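Local coordinates for N-acetylglucosaminidase (Paenibacillus barengoltzii, PDB 6INX) that hydrolyses N-acetylglucosaminide linkages as a glycoside hydrolase of family 18, most likely by the substrate-assisted retaining mechanism of that family, at the interface of chains A and B. Residues are numbered along the deposited sequence; one frame, centred on the assembly and turned at random. Chains: chain A/B, N-acetylglucosaminidase.

Contact 1: the interface of chains A and B. Residues chain A 112, 114-115, 117, 163, 166; chain B 205-208, 210, 252.
The loop that leaves the family 18 catalytic motif DxxDxDxE, here residues 112-117 of chain A, joins helix 162-166 in receiving the 205-210 loop of chain B. B:Leu208 is the apolar plug. Its CG lies anti to the carbonyl carbon (chi1 -67°), and its CD2 sits over one face of the A:Tyr163 ring, 3.8 Å from the centroid, in a CH-pi contact offset toward the rim. A:Tyr163 in turn lays its CE2 over the centre of the A:Tyr112 ring, forming a second shell beside the motif. The CD1 and CE1 edge of A:Tyr115 runs along the B:Gly206 backbone, and its hydroxyl OH donates to A:Tyr163 O at 2.6 Å. That OH also lies above one face of the B:Arg210 guanidinium, ring and guanidinium planes being perpendicular. Bent at chi2 and chi3, B:Arg210 meets A:Asp166 tip to tip: NE reaches the anti lone pair of carboxylate OD2 at 2.7 Å, a salt bridge with 157° at the hydrogen. Its NH1 donates to B:Asp207 O at 2.8 Å, on a carbonyl lone pair, which fixes the guanidinium. A:Glu117 bends at chi2 (83°) to bring OE2 within 2.6 Å of B:Gly206 O; so short a pair suggests a protonated carboxyl, which B:Asp207 OD1, 4.8 Å from A:Glu117 OE2, might favour. Water 1 links A:Glu117 OE1 to B:Gly206 O, lying 2.8 Å from the latter.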
ATOM      1  N   TYR A 112     -14.967   1.019  -6.349  1.00  8.09           N
ATOM      2  CA  TYR A 112     -15.316  -0.078  -5.439  1.00  8.21           C
ATOM      3  C   TYR A 112     -16.188   0.543  -4.345  1.00  9.33           C
ATOM      4  O   TYR A 112     -16.102   1.748  -4.116  1.00  9.93           O
ATOM      5  CB  TYR A 112     -14.062  -0.643  -4.748  1.00  9.62           C
ATOM      6  CG  TYR A 112     -12.863  -0.889  -5.643  1.00 10.36           C
ATOM      7  CD1 TYR A 112     -12.696  -2.102  -6.308  1.00 10.21           C
ATOM      8  CD2 TYR A 112     -11.889   0.094  -5.808  1.00 11.19           C
ATOM      9  CE1 TYR A 112     -11.583  -2.321  -7.134  1.00 10.94           C
ATOM     10  CE2 TYR A 112     -10.796  -0.116  -6.612  1.00 12.75           C
ATOM     11  CZ  TYR A 112     -10.641  -1.315  -7.264  1.00 12.26           C
ATOM     12  OH  TYR A 112      -9.530  -1.483  -8.072  1.00 14.21           O
ATOM     13  N   CYS A 114     -17.260   2.317  -1.257  1.00  9.26           N
ATOM     14  CA  CYS A 114     -16.595   3.259  -0.351  1.00 10.44           C
ATOM     15  C   CYS A 114     -15.470   4.055  -1.005  1.00 11.18           C
ATOM     16  O   CYS A 114     -14.921   4.958  -0.362  1.00 10.75           O
ATOM     17  CB  CYS A 114     -16.078   2.624   0.956  1.00 11.79           C
ATOM     18  SG  CYS A 114     -17.328   1.784   1.967  1.00 11.16           S
ATOM     19  N   TYR A 115     -15.109   3.751  -2.248  1.00 11.47           N
ATOM     20  CA  TYR A 115     -13.931   4.325  -2.894  1.00 11.37           C
ATOM     21  C   TYR A 115     -14.328   5.115  -4.134  1.00  8.23           C
ATOM     22  O   TYR A 115     -14.993   4.587  -5.029  1.00 10.85           O
ATOM     23  CB  TYR A 115     -12.901   3.232  -3.215  1.00  9.29           C
ATOM     24  CG  TYR A 115     -12.441   2.584  -1.937  1.00  8.90           C
ATOM     25  CD1 TYR A 115     -11.524   3.227  -1.117  1.00 10.02           C
ATOM     26  CD2 TYR A 115     -12.974   1.378  -1.507  1.00 10.03           C
ATOM     27  CE1 TYR A 115     -11.123   2.679   0.075  1.00 11.09           C
ATOM     28  CE2 TYR A 115     -12.578   0.814  -0.306  1.00 11.52           C
ATOM     29  CZ  TYR A 115     -11.651   1.474   0.482  1.00  9.55           C
ATOM     30  OH  TYR A 115     -11.265   0.921   1.687  1.00 10.98           O
ATOM     31  N   GLU A 117     -11.974   6.793  -6.033  1.00 10.19           N
ATOM     32  CA  GLU A 117     -10.735   7.082  -6.742  1.00 10.93           C
ATOM     33  C   GLU A 117     -10.871   6.962  -8.255  1.00 11.86           C
ATOM     34  O   GLU A 117     -10.076   7.570  -8.986  1.00 14.29           O
ATOM     35  CB  GLU A 117      -9.626   6.144  -6.251  1.00 11.16           C
ATOM     36  CG  GLU A 117      -8.939   6.583  -4.976  1.00 10.93           C
ATOM     37  CD  GLU A 117      -9.655   6.201  -3.691  1.00 10.84           C
ATOM     38  OE1 GLU A 117     -10.790   5.685  -3.741  1.00 10.66           O
ATOM     39  OE2 GLU A 117      -9.065   6.474  -2.618  1.00 10.19           O
ATOM     40  N   TYR A 163      -7.893  -2.524   1.259  1.00 10.08           N
ATOM     41  CA  TYR A 163      -8.934  -1.509   1.118  1.00 10.04           C
ATOM     42  C   TYR A 163     -10.286  -2.138   0.812  1.00  9.04           C
ATOM     43  O   TYR A 163     -11.325  -1.654   1.282  1.00  9.40           O
ATOM     44  CB  TYR A 163      -8.561  -0.486   0.032  1.00 11.37           C
ATOM     45  CG  TYR A 163      -8.503  -1.062  -1.371  1.00  9.21           C
ATOM     46  CD1 TYR A 163      -7.309  -1.530  -1.906  1.00 12.80           C
ATOM     47  CD2 TYR A 163      -9.647  -1.156  -2.162  1.00 10.56           C
ATOM     48  CE1 TYR A 163      -7.258  -2.070  -3.185  1.00 11.49           C
ATOM     49  CE2 TYR A 163      -9.598  -1.709  -3.444  1.00 10.97           C
ATOM     50  CZ  TYR A 163      -8.397  -2.161  -3.938  1.00  9.33           C
ATOM     51  OH  TYR A 163      -8.334  -2.705  -5.199  1.00 13.14           O
ATOM     52  N   ASP A 166     -11.917  -3.617   3.786  1.00 10.39           N
ATOM     53  CA  ASP A 166     -12.332  -2.563   4.698  1.00 11.80           C
ATOM     54  C   ASP A 166     -13.581  -1.843   4.216  1.00 12.31           C
ATOM     55  O   ASP A 166     -14.287  -1.249   5.035  1.00 13.89           O
ATOM     56  CB  ASP A 166     -11.202  -1.544   4.883  1.00 12.13           C
ATOM     57  CG  ASP A 166      -9.992  -2.129   5.600  1.00 15.21           C
ATOM     58  OD1 ASP A 166     -10.110  -3.234   6.172  1.00 15.25           O
ATOM     59  OD2 ASP A 166      -8.931  -1.472   5.607  1.00 13.59           O
TER
ATOM     60  N   THR B 205     -11.954   6.663   5.829  1.00 11.75           N
ATOM     61  CA  THR B 205     -12.796   5.953   4.875  1.00 11.54           C
ATOM     62  C   THR B 205     -12.548   6.475   3.465  1.00 11.87           C
ATOM     63  O   THR B 205     -12.409   7.681   3.240  1.00 13.55           O
ATOM     64  CB  THR B 205     -14.284   6.092   5.251  1.00 13.95           C
ATOM     65  OG1 THR B 205     -15.090   5.305   4.358  1.00 15.95           O
ATOM     66  CG2 THR B 205     -14.754   7.537   5.163  1.00 20.50           C
ATOM     67  N   GLY B 206     -12.474   5.553   2.507  1.00  9.41           N
ATOM     68  CA  GLY B 206     -12.290   5.936   1.124  1.00 11.07           C
ATOM     69  C   GLY B 206     -10.858   6.047   0.652  1.00 10.21           C
ATOM     70  O   GLY B 206     -10.645   6.390  -0.512  1.00 10.28           O
ATOM     71  N   ASP B 207      -9.875   5.805   1.516  1.00 10.28           N
ATOM     72  CA  ASP B 207      -8.462   5.800   1.141  1.00  9.71           C
ATOM     73  C   ASP B 207      -8.060   4.388   0.723  1.00  9.29           C
ATOM     74  O   ASP B 207      -8.241   3.443   1.491  1.00 11.07           O
ATOM     75  CB  ASP B 207      -7.625   6.232   2.349  1.00 10.77           C
ATOM     76  CG  ASP B 207      -6.190   6.569   1.983  1.00 10.44           C
ATOM     77  OD1 ASP B 207      -5.779   6.288   0.839  1.00 11.27           O
ATOM     78  OD2 ASP B 207      -5.466   7.104   2.857  1.00 11.21           O
ATOM     79  N   LEU B 208      -7.507   4.242  -0.492  1.00 10.17           N
ATOM     80  CA  LEU B 208      -7.018   2.929  -0.920  1.00 10.11           C
ATOM     81  C   LEU B 208      -5.857   2.454  -0.059  1.00 10.84           C
ATOM     82  O   LEU B 208      -5.627   1.245   0.065  1.00 11.51           O
ATOM     83  CB  LEU B 208      -6.572   2.965  -2.387  1.00 11.23           C
ATOM     84  CG  LEU B 208      -7.668   3.188  -3.429  1.00 12.35           C
ATOM     85  CD1 LEU B 208      -7.052   3.276  -4.823  1.00 14.94           C
ATOM     86  CD2 LEU B 208      -8.730   2.103  -3.387  1.00 13.15           C
ATOM     87  N   ARG B 210      -4.190   2.128   3.661  1.00 11.29           N
ATOM     88  CA  ARG B 210      -4.880   1.918   4.932  1.00 11.27           C
ATOM     89  C   ARG B 210      -4.029   2.210   6.165  1.00 12.10           C
ATOM     90  O   ARG B 210      -4.492   1.975   7.283  1.00 11.99           O
ATOM     91  CB  ARG B 210      -5.478   0.508   5.003  1.00 11.12           C
ATOM     92  CG  ARG B 210      -6.312   0.115   3.773  1.00 10.95           C
ATOM     93  CD  ARG B 210      -7.480   1.066   3.510  1.00 11.06           C
ATOM     94  NE  ARG B 210      -8.469   1.032   4.578  1.00 11.32           N
ATOM     95  CZ  ARG B 210      -9.324   2.018   4.831  1.00 11.48           C
ATOM     96  NH1 ARG B 210      -9.312   3.123   4.094  1.00 12.30           N
ATOM     97  NH2 ARG B 210     -10.179   1.893   5.841  1.00 12.63           N
ATOM     98  N   TYR B 252      -7.677  12.039  -1.824  1.00  9.88           N
ATOM     99  CA  TYR B 252      -7.845  10.746  -2.502  1.00 12.09           C
ATOM    100  C   TYR B 252      -8.049  10.925  -4.004  1.00 11.12           C
ATOM    101  O   TYR B 252      -8.865  10.247  -4.631  1.00 11.68           O
ATOM    102  CB  TYR B 252      -8.909   9.845  -1.849  1.00 12.49           C
ATOM    103  CG  TYR B 252      -8.739   9.770  -0.354  1.00 10.59           C
ATOM    104  CD1 TYR B 252      -7.471   9.704   0.208  1.00 11.31           C
ATOM    105  CD2 TYR B 252      -9.827   9.815   0.497  1.00 11.85           C
ATOM    106  CE1 TYR B 252      -7.293   9.658   1.566  1.00 13.19           C
ATOM    107  CE2 TYR B 252      -9.653   9.771   1.869  1.00  9.69           C
ATOM    108  CZ  TYR B 252      -8.377   9.702   2.390  1.00 11.36           C
ATOM    109  OH  TYR B 252      -8.172   9.673   3.755  1.00 14.61           O
TER
HETATM  110  O   HOH W   1     -12.482   7.842  -2.088  1.00 10.87           O
HETATM  111  O   HOH W   2      -5.161  -1.532   0.734  1.00 13.81           O
HETATM  112  O   HOH W   3     -12.718   2.796   3.451  1.00 14.75           O

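Contact 2: the interface of chains A and B. Residues chain A 190-193, 209, 258; chain B 190-194, 209, 254, 258.
At the apolar centre, close to the two-fold axis, the two Phe209 rings cross obliquely and meet rim to rim, A:Phe209 CE1 standing 3.8 Å from B:Phe209 CE1, each atom at the in-plane edge of the other ring. Beside the axis the A:Phe191 ring is wedged between two side chains of chain B. B:Met254 crosses it at about a right angle; with CG anti to the backbone N and the chain turned at chi3 (-87°), its terminal methyl CE rests against one face near the rim, 3.4 Å from A:Phe191 CE1. B:Leu194 lies alongside, pointing the same way, and puts CD1 3.7 Å from the same CE1. Within each chain the amide oxygen OE1 of Gln192 sits over the centre of its own Phe209 ring. On the B side Gln192 is extended beyond CG, and its NE2 donates to B:Leu194 O at 2.9 Å, nearly straight (175° at the hydrogen), which fixes the amide's rotation. Further along the axis the backbones pair as an antiparallel bridge, A:Gln192 opposite B:Gln192. B:Thr193 N donates to A:Phe191 O at 2.9 Å, approaching from above the carbonyl plane, and the reciprocal bond is identical. At the polar rim each Thr193 holds OG1 in the crowded position between backbone N and carbonyl carbon (chi1 56°), where it makes a weak bond to the opposing Gly190 O, 3.0 Å for B:Thr193 OG1 to A:Gly190 O. This leaves the methyls facing each other, A:Thr193 CG2 to B:Thr193 CG2 at 3.7 Å. The patch clasps two copies of the loop after strand 179-183, apparently serving as the symmetric core of a dimer.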
ATOM      1  N   GLY A 190      -1.498   2.303 -11.459  1.00 10.55           N
ATOM      2  CA  GLY A 190      -1.604   3.738 -11.675  1.00 11.73           C
ATOM      3  C   GLY A 190      -1.508   4.598 -10.428  1.00 12.30           C
ATOM      4  O   GLY A 190      -1.460   5.829 -10.555  1.00 12.84           O
ATOM      5  N   PHE A 191      -1.478   4.002  -9.241  1.00 11.19           N
ATOM      6  CA  PHE A 191      -1.373   4.781  -8.012  1.00 10.02           C
ATOM      7  C   PHE A 191       0.010   4.741  -7.374  1.00  9.15           C
ATOM      8  O   PHE A 191       0.213   5.387  -6.340  1.00 10.13           O
ATOM      9  CB  PHE A 191      -2.421   4.326  -6.993  1.00 10.84           C
ATOM     10  CG  PHE A 191      -3.836   4.555  -7.448  1.00 11.20           C
ATOM     11  CD1 PHE A 191      -4.320   5.839  -7.582  1.00 15.03           C
ATOM     12  CD2 PHE A 191      -4.661   3.490  -7.775  1.00 14.55           C
ATOM     13  CE1 PHE A 191      -5.623   6.068  -8.012  1.00 16.20           C
ATOM     14  CE2 PHE A 191      -5.962   3.718  -8.208  1.00 15.97           C
ATOM     15  CZ  PHE A 191      -6.435   5.009  -8.323  1.00 16.31           C
ATOM     16  N   GLN A 192       0.975   4.028  -7.955  1.00  9.13           N
ATOM     17  CA  GLN A 192       2.295   3.956  -7.345  1.00  8.90           C
ATOM     18  C   GLN A 192       3.394   4.197  -8.371  1.00  9.76           C
ATOM     19  O   GLN A 192       3.294   3.782  -9.530  1.00 10.26           O
ATOM     20  CB  GLN A 192       2.510   2.630  -6.578  1.00  9.98           C
ATOM     21  CG  GLN A 192       2.550   1.397  -7.453  1.00  9.64           C
ATOM     22  CD  GLN A 192       2.714   0.141  -6.627  1.00 10.00           C
ATOM     23  OE1 GLN A 192       1.782  -0.286  -5.937  1.00 12.38           O
ATOM     24  NE2 GLN A 192       3.919  -0.443  -6.664  1.00 10.73           N
ATOM     25  N   THR A 193       4.460   4.851  -7.908  1.00  9.28           N
ATOM     26  CA  THR A 193       5.629   5.111  -8.734  1.00 10.18           C
ATOM     27  C   THR A 193       6.737   4.096  -8.501  1.00 10.47           C
ATOM     28  O   THR A 193       7.770   4.163  -9.175  1.00 12.91           O
ATOM     29  CB  THR A 193       6.175   6.515  -8.467  1.00 12.50           C
ATOM     30  OG1 THR A 193       6.456   6.643  -7.071  1.00 12.47           O
ATOM     31  CG2 THR A 193       5.173   7.585  -8.871  1.00 13.80           C
ATOM     32  N   PHE A 209       5.351  -2.815  -1.153  1.00 10.08           N
ATOM     33  CA  PHE A 209       3.952  -3.187  -1.292  1.00 10.12           C
ATOM     34  C   PHE A 209       3.863  -4.700  -1.160  1.00  9.72           C
ATOM     35  O   PHE A 209       4.684  -5.420  -1.737  1.00 10.27           O
ATOM     36  CB  PHE A 209       3.437  -2.705  -2.647  1.00 10.86           C
ATOM     37  CG  PHE A 209       3.449  -1.206  -2.780  1.00 10.93           C
ATOM     38  CD1 PHE A 209       2.333  -0.464  -2.418  1.00 14.29           C
ATOM     39  CD2 PHE A 209       4.567  -0.542  -3.235  1.00 12.54           C
ATOM     40  CE1 PHE A 209       2.345   0.920  -2.517  1.00 15.99           C
ATOM     41  CE2 PHE A 209       4.585   0.849  -3.334  1.00 12.75           C
ATOM     42  CZ  PHE A 209       3.464   1.570  -2.981  1.00 15.12           C
ATOM     43  N   SER A 258       3.535   6.935 -12.562  1.00 10.87           N
ATOM     44  CA  SER A 258       2.940   5.700 -12.068  1.00 11.68           C
ATOM     45  C   SER A 258       3.020   4.600 -13.128  1.00 11.78           C
ATOM     46  O   SER A 258       3.534   4.790 -14.234  1.00 12.08           O
ATOM     47  CB  SER A 258       1.502   5.948 -11.630  1.00 14.38           C
ATOM     48  OG  SER A 258       0.722   6.369 -12.727  1.00 18.42           O
TER
ATOM     49  N   GLY B 190       6.504   9.703  -1.553  1.00 10.55           N
ATOM     50  CA  GLY B 190       7.186   9.652  -2.837  1.00 11.73           C
ATOM     51  C   GLY B 190       6.930   8.407  -3.667  1.00 12.30           C
ATOM     52  O   GLY B 190       7.375   8.360  -4.821  1.00 12.84           O
ATOM     53  N   PHE B 191       6.236   7.411  -3.128  1.00 11.19           N
ATOM     54  CA  PHE B 191       5.950   6.199  -3.887  1.00 10.02           C
ATOM     55  C   PHE B 191       4.512   6.106  -4.382  1.00  9.15           C
ATOM     56  O   PHE B 191       4.171   5.129  -5.056  1.00 10.13           O
ATOM     57  CB  PHE B 191       6.290   4.953  -3.063  1.00 10.84           C
ATOM     58  CG  PHE B 191       7.751   4.837  -2.731  1.00 11.20           C
ATOM     59  CD1 PHE B 191       8.671   4.599  -3.729  1.00 15.03           C
ATOM     60  CD2 PHE B 191       8.202   5.004  -1.430  1.00 14.55           C
ATOM     61  CE1 PHE B 191      10.028   4.498  -3.439  1.00 16.20           C
ATOM     62  CE2 PHE B 191       9.558   4.907  -1.140  1.00 15.97           C
ATOM     63  CZ  PHE B 191      10.463   4.655  -2.150  1.00 16.31           C
ATOM     64  N   GLN B 192       3.661   7.091  -4.095  1.00  9.13           N
ATOM     65  CA  GLN B 192       2.275   7.007  -4.537  1.00  8.90           C
ATOM     66  C   GLN B 192       1.820   8.309  -5.182  1.00  9.76           C
ATOM     67  O   GLN B 192       2.203   9.405  -4.762  1.00 10.26           O
ATOM     68  CB  GLN B 192       1.327   6.572  -3.396  1.00  9.98           C
ATOM     69  CG  GLN B 192       1.191   7.578  -2.273  1.00  9.64           C
ATOM     70  CD  GLN B 192       0.288   7.059  -1.177  1.00 10.00           C
ATOM     71  OE1 GLN B 192       0.665   6.155  -0.424  1.00 12.38           O
ATOM     72  NE2 GLN B 192      -0.932   7.608  -1.101  1.00 10.73           N
ATOM     73  N   THR B 193       0.966   8.164  -6.197  1.00  9.28           N
ATOM     74  CA  THR B 193       0.380   9.302  -6.886  1.00 10.18           C
ATOM     75  C   THR B 193      -1.014   9.631  -6.376  1.00 10.47           C
ATOM     76  O   THR B 193      -1.611  10.610  -6.835  1.00 12.91           O
ATOM     77  CB  THR B 193       0.311   9.041  -8.392  1.00 12.50           C
ATOM     78  OG1 THR B 193      -0.420   7.833  -8.618  1.00 12.47           O
ATOM     79  CG2 THR B 193       1.699   8.900  -8.995  1.00 13.80           C
ATOM     80  N   LEU B 194      -1.539   8.859  -5.427  1.00  9.18           N
ATOM     81  CA  LEU B 194      -2.819   9.177  -4.803  1.00 10.00           C
ATOM     82  C   LEU B 194      -2.575  10.087  -3.606  1.00 10.58           C
ATOM     83  O   LEU B 194      -1.711   9.800  -2.773  1.00 10.98           O
ATOM     84  CB  LEU B 194      -3.488   7.894  -4.311  1.00 10.39           C
ATOM     85  CG  LEU B 194      -4.938   8.124  -3.894  1.00 10.90           C
ATOM     86  CD1 LEU B 194      -5.807   8.372  -5.115  1.00 13.56           C
ATOM     87  CD2 LEU B 194      -5.454   6.919  -3.112  1.00 14.15           C
ATOM     88  N   PHE B 209      -5.115   3.381   0.539  1.00 10.08           N
ATOM     89  CA  PHE B 209      -4.001   3.068   1.420  1.00 10.12           C
ATOM     90  C   PHE B 209      -4.514   3.139   2.851  1.00  9.72           C
ATOM     91  O   PHE B 209      -5.246   4.071   3.200  1.00 10.27           O
ATOM     92  CB  PHE B 209      -2.870   4.065   1.173  1.00 10.86           C
ATOM     93  CG  PHE B 209      -2.297   3.970  -0.215  1.00 10.93           C
ATOM     94  CD1 PHE B 209      -1.222   3.129  -0.470  1.00 14.29           C
ATOM     95  CD2 PHE B 209      -2.839   4.688  -1.258  1.00 12.54           C
ATOM     96  CE1 PHE B 209      -0.703   3.019  -1.753  1.00 15.99           C
ATOM     97  CE2 PHE B 209      -2.322   4.579  -2.549  1.00 12.75           C
ATOM     98  CZ  PHE B 209      -1.247   3.748  -2.784  1.00 15.12           C
ATOM     99  N   MET B 254      -5.932  11.537  -7.902  1.00 13.48           N
ATOM    100  CA  MET B 254      -4.728  11.081  -8.579  1.00 12.40           C
ATOM    101  C   MET B 254      -3.970  12.274  -9.151  1.00 14.16           C
ATOM    102  O   MET B 254      -4.538  13.097  -9.877  1.00 18.53           O
ATOM    103  CB  MET B 254      -5.063  10.096  -9.700  1.00 17.62           C
ATOM    104  CG  MET B 254      -3.822   9.374 -10.250  1.00 20.42           C
ATOM    105  SD  MET B 254      -4.130   8.489 -11.785  1.00 32.22           S
ATOM    106  CE  MET B 254      -4.696   6.924 -11.146  1.00 25.39           C
ATOM    107  N   SER B 258       4.285  11.821  -7.765  1.00 10.87           N
ATOM    108  CA  SER B 258       4.163  11.337  -6.396  1.00 11.68           C
ATOM    109  C   SER B 258       4.112  12.507  -5.412  1.00 11.78           C
ATOM    110  O   SER B 258       4.167  13.682  -5.786  1.00 12.08           O
ATOM    111  CB  SER B 258       5.308  10.386  -6.072  1.00 14.38           C
ATOM    112  OG  SER B 258       6.544  11.058  -6.161  1.00 18.42           O
TER

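Contact 1 and contact 2 lie about 14 Å apart between their C-alpha centres and belong to one two-fold interface. The 205-210 loop of chain B runs through both: B:Leu208 and B:Arg210 face contact 1, while B:Phe209 between them turns into contact 2. B:Tyr252 and B:Met254 divide in the same way. Contact 2 spans the axis, where Phe209, Gln192 and Thr193 meet their own copies; contact 1 sets the 205-210 loop against a different loop and helix 162-166. If the deposited pair is the biological dimer, this ties the loop beside the catalytic motif to the partner chain; the structure alone does not show an effect on activity.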